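Local coordinates for benzoylformate Decarboxylase (Polynucleobacter necessarius, PDB 4K9Q), which probably catalyses the thiamine diphosphate- and magnesium-dependent decarboxylation of benzoylformate to benzaldehyde and carbon dioxide, at residues A[374-379]-A[452-457]; A[398-403]-A[429-434]; A[461-466]-A[475-480]. All coordinates share one frame; numbering follows the deposited sequence.

Overall arrangement
All three contacts lie in the C-terminal thiamine diphosphate-binding part of the chain and line the same cofactor. Interactions 1 and 2 are buried and share the magnesium ion, bound by Asn456 in the first and Asp429 in the second. Interaction 1 sits at the diphosphate end, between the 3-10 turn leading into helix 377-383 and the end of strand 449-455 with the asparagine just after it; interaction 2 runs along the cofactor from diphosphate to aminopyrimidine, with leucine and tyrosine packing beside backbone hydrogen bonds. Interaction 3, between helix 460-468 and the loop after it, is partly exposed, and it is the one with a salt bridge across its segments, although its inner leucine still reaches the thiazolium ring.

Interaction 1 (A[374-379]-A[452-457]); sequences PSIVPL and VVFQNE. With MG (magnesium ion), chain C; TPP (thiamine diphosphate), chain D.
The diphosphate and magnesium end of the thiamine diphosphate site lies between Ser375 and Ile376 on one side and Phe454 and Asn456 on the other. The topology is that of the parallel alpha/beta domain of these enzymes: strand 449-455 runs out of the sheet to deliver Asn456, the asparagine that closes the family's GDG...N cofactor motif. Ser375, in the 3-10 turn ahead of helix 377-383, meets the same phosphate from across the gap. Ser375 OG and Asn456 ND2 stay 4.1 Å apart, and the terminal phosphate joins them. The backbone N of Ser375 gives a hydrogen bond to cofactor O2B at 3.2 Å, and its OG adds a very short one to that oxygen. The hydroxyl can do so because chi1 of 72° sets OG between the backbone N and the carbonyl carbon, on the phosphate side; a small hydroxyl residue therefore suits the place. Asparagine suits the other side because both ends of its amide are used. Asn456 OD1 binds magnesium at 2.2 Å, while ND2 donates to O3B at 3.1 Å with an N-H...O angle of 154°. With the cation taking the oxygen and a phosphate oxygen that is itself a metal ligand taking the N-H, the amide is fixed in one of its two flips. Asp429 OD1 and Glu458 O complete the metal's protein ligands. Behind the polar layer the contact is apolar: Ile376 CD1 stands over the centre of one face of the Phe454 ring, 3.7 Å from its centroid and 7° off the normal, a CH-pi contact with the two side chains crossing at about a right angle. A water links this strand to the metal, donating to Phe454 O at 2.7 Å and binding magnesium through its oxygen at 2.4 Å.

Interaction 2 (A[398-403]-A[429-434]); sequences GGLGWD and DGSFQY. With MG (magnesium ion), chain C; TPP (thiamine diphosphate), chain D.
Leu400 and Gly401, in the loop ahead of helix 403-417, pack against Ser431 and Tyr434; this loop first meets the cofactor at Gly398, whose carbonyl O accepts a nearly straight hydrogen bond from N4' of the aminopyrimidine (2.8 Å, 169°). Two residues on, Leu400 N donates to ring nitrogen N3' at 3.1 Å. The Leu400 side chain then fills the bend of the cofactor: chi1 of -59° sets CG beside the backbone N, near C4' of the aminopyrimidine, and CD1 comes within 3.4 Å of thiazolium C4. A branched apolar residue here fits the V conformation in which this family holds the cofactor. The CB of Leu400 sits over one face of the Tyr434 ring, toward its rim, in a CH-pi contact (3.9 Å from the centroid), while CD2 touches Ser431 OG at 3.3 Å. That serine follows the GDG motif, on a short, weakly bonded helix: Asp429 OD1 binds magnesium, Gly430 N donates to O2A, and both N and OG of Ser431 grip O1A. Replacing Tyr434 with an alanine would probably deprive Leu400 CB of its aromatic face and leave Asn23 of the second subunit, hydrogen-bonded to the phenolic OH, without that mate. Gly401 comes next, its CA 3.5 Å from Tyr434 CB; a side chain would crowd that CB, and phi of 103° also favours glycine. Its N-H goes to Glu372 OE2.

Interaction 3 (A[461-466]-A[475-480]); sequences ILKQFA and PGLDLP. With TPP (thiamine diphosphate), chain D.
A mixed contact, apolar on its inner side and ionic on its outer one, ties Leu462 and Lys463 of helix 460-468 to Leu477 and Asp478 in the loop that follows this helix. Inside, Leu462 CD1 meets Leu477 CD2 at 3.7 Å, the two side chains crossing at about a right angle. Leu462 also reaches the cofactor, with CD1 3.7 Å from methyl CM4 and CG near the thiazolium ring, so Leu477 backs a residue that itself lines the pocket. Leucine suits both positions: Leu462 turns one methyl to the cofactor's CM4 and to Leu477, and Leu477 divides its two methyls between Leu462 and the aliphatic part of Lys463. On the same turn of the helix, Ile461 N donates to phosphate oxygen O1B at 2.8 Å. Lys463 then carries the contact outward. With its chain extended beyond CG, it slides past Leu477 in the opposite direction, CG lying 4.0 Å from Leu477 CD1, and brings its ammonium group to the aspartate. There NZ forms a salt bridge to Asp478 OD1 at 2.6 Å, approaching on the syn side of the carboxylate and 22° out of its plane. A lysine suits this place, its methylenes lying along the leucine and its charge arriving at the acid beyond it. Glu458 OE1 forms a second salt bridge with the same NZ, and the backbone of Leu477 is hydrogen-bonded to Tyr459. Held between two carboxylates, the lysine is likely to stay protonated, and its charge would couple the exposed Asp478 to Glu458, whose carbonyl binds the magnesium ion.

Interaction 1 (A[374-379]-A[452-457])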
loop_
_atom_site.group_PDB
_atom_site.type_symbol
_atom_site.label_atom_id
_atom_site.label_comp_id
_atom_site.label_asym_id
_atom_site.label_seq_id
_atom_site.Cartn_x
_atom_site.Cartn_y
_atom_site.Cartn_z
ATOM N N PRO A 374 7.610 -0.633 33.082
ATOM C CA PRO A 374 6.384 0.169 33.076
ATOM C C PRO A 374 5.754 0.422 34.450
ATOM O O PRO A 374 5.355 1.560 34.719
ATOM C CB PRO A 374 5.447 -0.646 32.175
ATOM C CG PRO A 374 6.389 -1.280 31.177
ATOM C CD PRO A 374 7.611 -1.656 32.017
ATOM N N SER A 375 5.673 -0.585 35.312
ATOM C CA SER A 375 4.943 -0.390 36.566
ATOM C C SER A 375 5.599 0.621 37.517
ATOM O O SER A 375 4.915 1.174 38.379
ATOM C CB SER A 375 4.693 -1.722 37.294
ATOM O OG SER A 375 5.883 -2.225 37.853
ATOM N N ILE A 376 6.900 0.880 37.358
ATOM C CA ILE A 376 7.597 1.773 38.296
ATOM C C ILE A 376 7.763 3.220 37.807
ATOM O O ILE A 376 8.365 4.044 38.495
ATOM C CB ILE A 376 8.993 1.226 38.715
ATOM C CG1 ILE A 376 9.986 1.316 37.551
ATOM C CG2 ILE A 376 8.877 -0.199 39.253
ATOM C CD1 ILE A 376 11.422 0.919 37.940
ATOM N N VAL A 377 7.231 3.544 36.637
ATOM C CA VAL A 377 7.450 4.884 36.080
ATOM C C VAL A 377 7.170 6.053 37.057
ATOM O O VAL A 377 7.999 6.957 37.189
ATOM C CB VAL A 377 6.717 5.057 34.732
ATOM C CG1 VAL A 377 6.754 6.518 34.278
ATOM C CG2 VAL A 377 7.358 4.132 33.698
ATOM N N PRO A 378 6.009 6.043 37.743
ATOM C CA PRO A 378 5.763 7.162 38.664
ATOM C C PRO A 378 6.797 7.224 39.792
ATOM O O PRO A 378 7.186 8.315 40.225
ATOM C CB PRO A 378 4.360 6.862 39.226
ATOM C CG PRO A 378 3.730 5.952 38.204
ATOM C CD PRO A 378 4.869 5.111 37.691
ATOM N N LEU A 379 7.253 6.068 40.263
ATOM C CA LEU A 379 8.262 6.041 41.311
ATOM C C LEU A 379 9.578 6.617 40.790
ATOM O O LEU A 379 10.252 7.381 41.476
ATOM C CB LEU A 379 8.462 4.613 41.832
ATOM C CG LEU A 379 7.167 3.868 42.153
ATOM C CD1 LEU A 379 7.464 2.478 42.699
ATOM C CD2 LEU A 379 6.321 4.663 43.132
ATOM N N VAL A 452 19.635 -2.707 35.498
ATOM C CA VAL A 452 19.042 -3.059 36.779
ATOM C C VAL A 452 17.662 -3.622 36.489
ATOM O O VAL A 452 16.778 -2.901 36.006
ATOM C CB VAL A 452 18.938 -1.852 37.730
ATOM C CG1 VAL A 452 18.369 -2.283 39.081
ATOM C CG2 VAL A 452 20.316 -1.214 37.918
ATOM N N VAL A 453 17.484 -4.910 36.758
ATOM C CA VAL A 453 16.236 -5.590 36.426
ATOM C C VAL A 453 15.342 -5.737 37.653
ATOM O O VAL A 453 15.711 -6.384 38.636
ATOM C CB VAL A 453 16.488 -6.989 35.821
ATOM C CG1 VAL A 453 15.159 -7.636 35.398
ATOM C CG2 VAL A 453 17.442 -6.910 34.651
ATOM N N PHE A 454 14.166 -5.130 37.579
ATOM C CA PHE A 454 13.180 -5.192 38.647
ATOM C C PHE A 454 12.336 -6.449 38.502
ATOM O O PHE A 454 11.419 -6.509 37.681
ATOM C CB PHE A 454 12.312 -3.924 38.626
ATOM C CG PHE A 454 13.066 -2.680 39.023
ATOM C CD1 PHE A 454 14.037 -2.143 38.193
ATOM C CD2 PHE A 454 12.799 -2.054 40.227
ATOM C CE1 PHE A 454 14.743 -1.001 38.566
ATOM C CE2 PHE A 454 13.486 -0.905 40.605
ATOM C CZ PHE A 454 14.463 -0.380 39.774
ATOM N N GLN A 455 12.654 -7.470 39.288
ATOM C CA GLN A 455 12.021 -8.769 39.093
ATOM C C GLN A 455 10.806 -9.005 39.997
ATOM O O GLN A 455 10.948 -9.397 41.151
ATOM C CB GLN A 455 13.044 -9.902 39.236
ATOM C CG GLN A 455 12.447 -11.260 38.923
ATOM C CD GLN A 455 13.464 -12.371 38.952
ATOM O OE1 GLN A 455 14.129 -12.601 39.963
ATOM N NE2 GLN A 455 13.575 -13.085 37.849
ATOM N N ASN A 456 9.605 -8.767 39.458
ATOM C CA ASN A 456 8.365 -9.090 40.172
ATOM C C ASN A 456 7.673 -10.349 39.641
ATOM O O ASN A 456 6.572 -10.695 40.075
ATOM C CB ASN A 456 7.394 -7.888 40.218
ATOM C CG ASN A 456 7.061 -7.347 38.837
ATOM O OD1 ASN A 456 7.393 -7.965 37.837
ATOM N ND2 ASN A 456 6.406 -6.189 38.780
ATOM N N GLU A 457 8.349 -11.045 38.726
ATOM C CA GLU A 457 7.851 -12.284 38.129
ATOM C C GLU A 457 6.472 -12.147 37.497
ATOM O O GLU A 457 5.674 -13.083 37.529
ATOM C CB GLU A 457 7.875 -13.428 39.155
ATOM C CG GLU A 457 9.257 -13.602 39.745
ATOM C CD GLU A 457 9.428 -14.903 40.502
ATOM O OE1 GLU A 457 8.632 -15.160 41.424
ATOM O OE2 GLU A 457 10.360 -15.663 40.166
HETATM MG MG MG C . 7.674 -7.396 35.744
HETATM N "N1'" TPP D . 4.637 -6.509 23.343
HETATM C "C2'" TPP D . 5.337 -5.395 22.907
HETATM C CM2 TPP D . 6.352 -5.517 21.809
HETATM N "N3'" TPP D . 5.103 -4.150 23.461
HETATM C "C4'" TPP D . 4.173 -4.011 24.460
HETATM N "N4'" TPP D . 3.941 -2.807 24.979
HETATM C "C5'" TPP D . 3.489 -5.133 24.931
HETATM C "C6'" TPP D . 3.705 -6.386 24.362
HETATM C "C7'" TPP D . 2.466 -4.980 26.027
HETATM N N3 TPP D . 2.969 -4.699 27.365
HETATM C C2 TPP D . 2.970 -3.448 27.960
HETATM S S1 TPP D . 3.553 -3.432 29.461
HETATM C C5 TPP D . 3.818 -5.026 29.417
HETATM C C4 TPP D . 3.452 -5.638 28.221
HETATM C CM4 TPP D . 3.589 -7.106 27.904
HETATM C C6 TPP D . 4.381 -5.643 30.666
HETATM C C7 TPP D . 5.756 -5.141 31.076
HETATM O O7 TPP D . 6.176 -6.025 32.089
HETATM P PA TPP D . 7.562 -5.807 32.876
HETATM O O1A TPP D . 8.621 -5.403 31.890
HETATM O O2A TPP D . 7.944 -7.055 33.606
HETATM O O3A TPP D . 7.295 -4.513 33.790
HETATM P PB TPP D . 6.373 -4.388 35.102
HETATM O O1B TPP D . 5.057 -3.850 34.641
HETATM O O2B TPP D . 7.077 -3.404 36.009
HETATM O O3B TPP D . 6.173 -5.720 35.751
HETATM O O HOH W 1 9.148 -5.695 36.413
#

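Interaction 2 (A[398-403]-A[429-434])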
loop_
_atom_site.group_PDB
_atom_site.type_symbol
_atom_site.label_atom_id
_atom_site.label_comp_id
_atom_site.label_asym_id
_atom_site.label_seq_id
_atom_site.Cartn_x
_atom_site.Cartn_y
_atom_site.Cartn_z
ATOM N N GLY A 398 5.931 3.006 23.241
ATOM C CA GLY A 398 5.454 1.955 24.129
ATOM C C GLY A 398 5.780 0.529 23.694
ATOM O O GLY A 398 5.355 -0.428 24.348
ATOM N N GLY A 399 6.524 0.374 22.598
ATOM C CA GLY A 399 6.906 -0.940 22.105
ATOM C C GLY A 399 8.074 -1.565 22.854
ATOM O O GLY A 399 9.228 -1.171 22.684
ATOM N N LEU A 400 7.776 -2.556 23.689
ATOM C CA LEU A 400 8.810 -3.209 24.474
ATOM C C LEU A 400 9.855 -3.876 23.583
ATOM O O LEU A 400 9.552 -4.329 22.474
ATOM C CB LEU A 400 8.183 -4.235 25.424
ATOM C CG LEU A 400 7.160 -3.681 26.409
ATOM C CD1 LEU A 400 6.649 -4.810 27.317
ATOM C CD2 LEU A 400 7.790 -2.565 27.232
ATOM N N GLY A 401 11.092 -3.916 24.069
ATOM C CA GLY A 401 12.205 -4.461 23.308
ATOM C C GLY A 401 13.094 -3.374 22.720
ATOM O O GLY A 401 14.082 -3.665 22.055
ATOM N N TRP A 402 12.749 -2.113 22.963
ATOM C CA TRP A 402 13.538 -1.027 22.393
ATOM C C TRP A 402 14.671 -0.591 23.320
ATOM O O TRP A 402 15.797 -0.375 22.872
ATOM C CB TRP A 402 12.651 0.175 22.054
ATOM C CG TRP A 402 13.408 1.274 21.370
ATOM C CD1 TRP A 402 13.720 1.350 20.038
ATOM C CD2 TRP A 402 13.959 2.444 21.981
ATOM N NE1 TRP A 402 14.424 2.502 19.787
ATOM C CE2 TRP A 402 14.585 3.191 20.963
ATOM C CE3 TRP A 402 13.989 2.932 23.293
ATOM C CZ2 TRP A 402 15.239 4.403 21.213
ATOM C CZ3 TRP A 402 14.633 4.147 23.540
ATOM C CH2 TRP A 402 15.248 4.862 22.502
ATOM N N ASP A 403 14.374 -0.462 24.607
ATOM C CA ASP A 403 15.289 0.235 25.517
ATOM C C ASP A 403 16.571 -0.520 25.837
ATOM O O ASP A 403 17.642 0.083 25.961
ATOM C CB ASP A 403 14.569 0.673 26.796
ATOM C CG ASP A 403 13.628 1.849 26.549
ATOM O OD1 ASP A 403 14.097 3.000 26.670
ATOM O OD2 ASP A 403 12.442 1.622 26.204
ATOM N N ASP A 429 11.374 -7.239 34.320
ATOM C CA ASP A 429 11.754 -8.599 33.944
ATOM C C ASP A 429 11.070 -9.092 32.650
ATOM O O ASP A 429 11.691 -9.796 31.851
ATOM C CB ASP A 429 11.624 -9.608 35.107
ATOM C CG ASP A 429 10.244 -9.627 35.749
ATOM O OD1 ASP A 429 9.461 -8.691 35.549
ATOM O OD2 ASP A 429 9.955 -10.581 36.507
ATOM N N GLY A 430 9.808 -8.718 32.448
ATOM C CA GLY A 430 9.117 -9.013 31.199
ATOM C C GLY A 430 9.725 -8.270 30.017
ATOM O O GLY A 430 10.034 -8.867 28.979
ATOM N N SER A 431 9.897 -6.959 30.181
ATOM C CA SER A 431 10.477 -6.110 29.141
ATOM C C SER A 431 11.855 -6.597 28.713
ATOM O O SER A 431 12.180 -6.578 27.534
ATOM C CB SER A 431 10.593 -4.660 29.627
ATOM O OG SER A 431 9.317 -4.047 29.739
ATOM N N PHE A 432 12.658 -7.022 29.684
ATOM C CA PHE A 432 14.027 -7.502 29.460
ATOM C C PHE A 432 14.098 -8.602 28.397
ATOM O O PHE A 432 15.079 -8.696 27.660
ATOM C CB PHE A 432 14.576 -8.030 30.791
ATOM C CG PHE A 432 16.079 -8.185 30.845
ATOM C CD1 PHE A 432 16.905 -7.077 30.993
ATOM C CD2 PHE A 432 16.654 -9.446 30.824
ATOM C CE1 PHE A 432 18.284 -7.231 31.083
ATOM C CE2 PHE A 432 18.032 -9.605 30.921
ATOM C CZ PHE A 432 18.839 -8.497 31.045
ATOM N N GLN A 433 13.052 -9.427 28.312
ATOM C CA GLN A 433 13.056 -10.588 27.413
ATOM C C GLN A 433 12.944 -10.272 25.927
ATOM O O GLN A 433 13.430 -11.037 25.099
ATOM C CB GLN A 433 11.909 -11.542 27.768
ATOM C CG GLN A 433 11.819 -11.896 29.244
ATOM C CD GLN A 433 13.103 -12.504 29.753
ATOM O OE1 GLN A 433 13.687 -13.376 29.101
ATOM N NE2 GLN A 433 13.575 -12.027 30.907
ATOM N N TYR A 434 12.287 -9.177 25.573
ATOM C CA TYR A 434 11.951 -8.973 24.157
ATOM C C TYR A 434 13.177 -8.897 23.262
ATOM O O TYR A 434 13.205 -9.500 22.191
ATOM C CB TYR A 434 11.060 -7.737 23.952
ATOM C CG TYR A 434 9.656 -7.937 24.497
ATOM C CD1 TYR A 434 9.387 -7.771 25.852
ATOM C CD2 TYR A 434 8.603 -8.282 23.652
ATOM C CE1 TYR A 434 8.112 -7.958 26.348
ATOM C CE2 TYR A 434 7.321 -8.469 24.144
ATOM C CZ TYR A 434 7.086 -8.308 25.495
ATOM O OH TYR A 434 5.833 -8.487 26.023
HETATM MG MG MG C . 7.674 -7.396 35.744
HETATM N "N1'" TPP D . 4.637 -6.509 23.343
HETATM C "C2'" TPP D . 5.337 -5.395 22.907
HETATM C CM2 TPP D . 6.352 -5.517 21.809
HETATM N "N3'" TPP D . 5.103 -4.150 23.461
HETATM C "C4'" TPP D . 4.173 -4.011 24.460
HETATM N "N4'" TPP D . 3.941 -2.807 24.979
HETATM C "C5'" TPP D . 3.489 -5.133 24.931
HETATM C "C6'" TPP D . 3.705 -6.386 24.362
HETATM C "C7'" TPP D . 2.466 -4.980 26.027
HETATM N N3 TPP D . 2.969 -4.699 27.365
HETATM C C2 TPP D . 2.970 -3.448 27.960
HETATM S S1 TPP D . 3.553 -3.432 29.461
HETATM C C5 TPP D . 3.818 -5.026 29.417
HETATM C C4 TPP D . 3.452 -5.638 28.221
HETATM C CM4 TPP D . 3.589 -7.106 27.904
HETATM C C6 TPP D . 4.381 -5.643 30.666
HETATM C C7 TPP D . 5.756 -5.141 31.076
HETATM O O7 TPP D . 6.176 -6.025 32.089
HETATM P PA TPP D . 7.562 -5.807 32.876
HETATM O O1A TPP D . 8.621 -5.403 31.890
HETATM O O2A TPP D . 7.944 -7.055 33.606
HETATM O O3A TPP D . 7.295 -4.513 33.790
HETATM P PB TPP D . 6.373 -4.388 35.102
HETATM O O1B TPP D . 5.057 -3.850 34.641
HETATM O O2B TPP D . 7.077 -3.404 36.009
HETATM O O3B TPP D . 6.173 -5.720 35.751
HETATM O O HOH W 1 9.148 -5.695 36.413
#

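Interaction 3 (A[461-466]-A[475-480])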
loop_
_atom_site.group_PDB
_atom_site.type_symbol
_atom_site.label_atom_id
_atom_site.label_comp_id
_atom_site.label_asym_id
_atom_site.label_seq_id
_atom_site.Cartn_x
_atom_site.Cartn_y
_atom_site.Cartn_z
ATOM N N ILE A 461 2.343 -4.119 34.996
ATOM C CA ILE A 461 1.472 -3.042 34.566
ATOM C C ILE A 461 0.220 -3.588 33.884
ATOM O O ILE A 461 -0.823 -2.938 33.903
ATOM C CB ILE A 461 2.191 -2.012 33.687
ATOM C CG1 ILE A 461 1.343 -0.731 33.605
ATOM C CG2 ILE A 461 2.453 -2.579 32.316
ATOM C CD1 ILE A 461 2.025 0.443 32.956
ATOM N N LEU A 462 0.302 -4.781 33.297
ATOM C CA LEU A 462 -0.911 -5.375 32.718
ATOM C C LEU A 462 -1.925 -5.778 33.794
ATOM O O LEU A 462 -3.133 -5.786 33.544
ATOM C CB LEU A 462 -0.588 -6.567 31.819
ATOM C CG LEU A 462 0.285 -6.274 30.596
ATOM C CD1 LEU A 462 0.427 -7.506 29.716
ATOM C CD2 LEU A 462 -0.256 -5.087 29.801
ATOM N N LYS A 463 -1.448 -6.109 34.987
ATOM C CA LYS A 463 -2.366 -6.391 36.093
ATOM C C LYS A 463 -2.970 -5.088 36.616
ATOM O O LYS A 463 -4.116 -5.064 37.060
ATOM C CB LYS A 463 -1.663 -7.162 37.220
ATOM C CG LYS A 463 -1.237 -8.577 36.824
ATOM C CD LYS A 463 -0.681 -9.346 38.011
ATOM C CE LYS A 463 -0.202 -10.725 37.586
ATOM N NZ LYS A 463 0.343 -11.498 38.746
ATOM N N GLN A 464 -2.192 -4.011 36.562
ATOM C CA GLN A 464 -2.693 -2.691 36.928
ATOM C C GLN A 464 -3.813 -2.312 35.966
ATOM O O GLN A 464 -4.854 -1.802 36.373
ATOM C CB GLN A 464 -1.578 -1.646 36.873
ATOM C CG GLN A 464 -0.484 -1.839 37.931
ATOM C CD GLN A 464 0.624 -0.800 37.856
ATOM O OE1 GLN A 464 1.221 -0.569 36.797
ATOM N NE2 GLN A 464 0.907 -0.164 38.988
ATOM N N PHE A 465 -3.591 -2.561 34.682
ATOM C CA PHE A 465 -4.617 -2.302 33.678
ATOM C C PHE A 465 -5.845 -3.186 33.846
ATOM O O PHE A 465 -6.970 -2.735 33.635
ATOM C CB PHE A 465 -4.052 -2.509 32.278
ATOM C CG PHE A 465 -3.682 -1.249 31.591
ATOM C CD1 PHE A 465 -4.646 -0.505 30.935
ATOM C CD2 PHE A 465 -2.375 -0.797 31.596
ATOM C CE1 PHE A 465 -4.313 0.676 30.279
ATOM C CE2 PHE A 465 -2.032 0.385 30.950
ATOM C CZ PHE A 465 -3.006 1.119 30.290
ATOM N N ALA A 466 -5.635 -4.450 34.193
ATOM C CA ALA A 466 -6.747 -5.377 34.356
ATOM C C ALA A 466 -7.664 -4.892 35.478
ATOM O O ALA A 466 -8.876 -5.113 35.439
ATOM C CB ALA A 466 -6.241 -6.782 34.654
ATOM N N PRO A 475 -5.110 -14.477 30.844
ATOM C CA PRO A 475 -3.965 -15.385 30.951
ATOM C C PRO A 475 -2.644 -14.732 30.569
ATOM O O PRO A 475 -2.627 -13.629 30.027
ATOM C CB PRO A 475 -4.304 -16.496 29.955
ATOM C CG PRO A 475 -5.163 -15.841 28.943
ATOM C CD PRO A 475 -5.918 -14.734 29.635
ATOM N N GLY A 476 -1.545 -15.413 30.875
ATOM C CA GLY A 476 -0.226 -14.973 30.446
ATOM C C GLY A 476 0.373 -13.754 31.134
ATOM O O GLY A 476 1.273 -13.115 30.579
ATOM N N LEU A 477 -0.080 -13.442 32.347
ATOM C CA LEU A 477 0.419 -12.255 33.031
ATOM C C LEU A 477 1.525 -12.563 34.037
ATOM O O LEU A 477 2.228 -11.652 34.493
ATOM C CB LEU A 477 -0.727 -11.481 33.689
ATOM C CG LEU A 477 -1.849 -10.994 32.759
ATOM C CD1 LEU A 477 -2.824 -10.103 33.519
ATOM C CD2 LEU A 477 -1.273 -10.265 31.550
ATOM N N ASP A 478 1.687 -13.839 34.373
ATOM C CA ASP A 478 2.728 -14.255 35.323
ATOM C C ASP A 478 3.962 -14.806 34.621
ATOM O O ASP A 478 3.854 -15.468 33.588
ATOM C CB ASP A 478 2.177 -15.277 36.311
ATOM C CG ASP A 478 1.167 -14.666 37.257
ATOM O OD1 ASP A 478 1.501 -13.641 37.889
ATOM O OD2 ASP A 478 0.042 -15.193 37.350
ATOM N N LEU A 479 5.133 -14.528 35.195
ATOM C CA LEU A 479 6.406 -14.924 34.603
ATOM C C LEU A 479 7.293 -15.720 35.568
ATOM O O LEU A 479 8.407 -15.305 35.880
ATOM C CB LEU A 479 7.177 -13.686 34.154
ATOM C CG LEU A 479 6.508 -12.799 33.115
ATOM C CD1 LEU A 479 7.330 -11.524 32.882
ATOM C CD2 LEU A 479 6.277 -13.575 31.813
ATOM N N PRO A 480 6.813 -16.887 36.021
ATOM C CA PRO A 480 7.669 -17.722 36.865
ATOM C C PRO A 480 8.810 -18.363 36.084
ATOM O O PRO A 480 8.775 -18.462 34.848
ATOM C CB PRO A 480 6.706 -18.815 37.339
ATOM C CG PRO A 480 5.749 -18.946 36.201
ATOM C CD PRO A 480 5.512 -17.524 35.766
HETATM N "N1'" TPP D . 4.637 -6.509 23.343
HETATM C "C2'" TPP D . 5.337 -5.395 22.907
HETATM C CM2 TPP D . 6.352 -5.517 21.809
HETATM N "N3'" TPP D . 5.103 -4.150 23.461
HETATM C "C4'" TPP D . 4.173 -4.011 24.460
HETATM N "N4'" TPP D . 3.941 -2.807 24.979
HETATM C "C5'" TPP D . 3.489 -5.133 24.931
HETATM C "C6'" TPP D . 3.705 -6.386 24.362
HETATM C "C7'" TPP D . 2.466 -4.980 26.027
HETATM N N3 TPP D . 2.969 -4.699 27.365
HETATM C C2 TPP D . 2.970 -3.448 27.960
HETATM S S1 TPP D . 3.553 -3.432 29.461
HETATM C C5 TPP D . 3.818 -5.026 29.417
HETATM C C4 TPP D . 3.452 -5.638 28.221
HETATM C CM4 TPP D . 3.589 -7.106 27.904
HETATM C C6 TPP D . 4.381 -5.643 30.666
HETATM C C7 TPP D . 5.756 -5.141 31.076
HETATM O O7 TPP D . 6.176 -6.025 32.089
HETATM P PA TPP D . 7.562 -5.807 32.876
HETATM O O1A TPP D . 8.621 -5.403 31.890
HETATM O O2A TPP D . 7.944 -7.055 33.606
HETATM O O3A TPP D . 7.295 -4.513 33.790
HETATM P PB TPP D . 6.373 -4.388 35.102
HETATM O O1B TPP D . 5.057 -3.850 34.641
HETATM O O2B TPP D . 7.077 -3.404 36.009
HETATM O O3B TPP D . 6.173 -5.720 35.751
#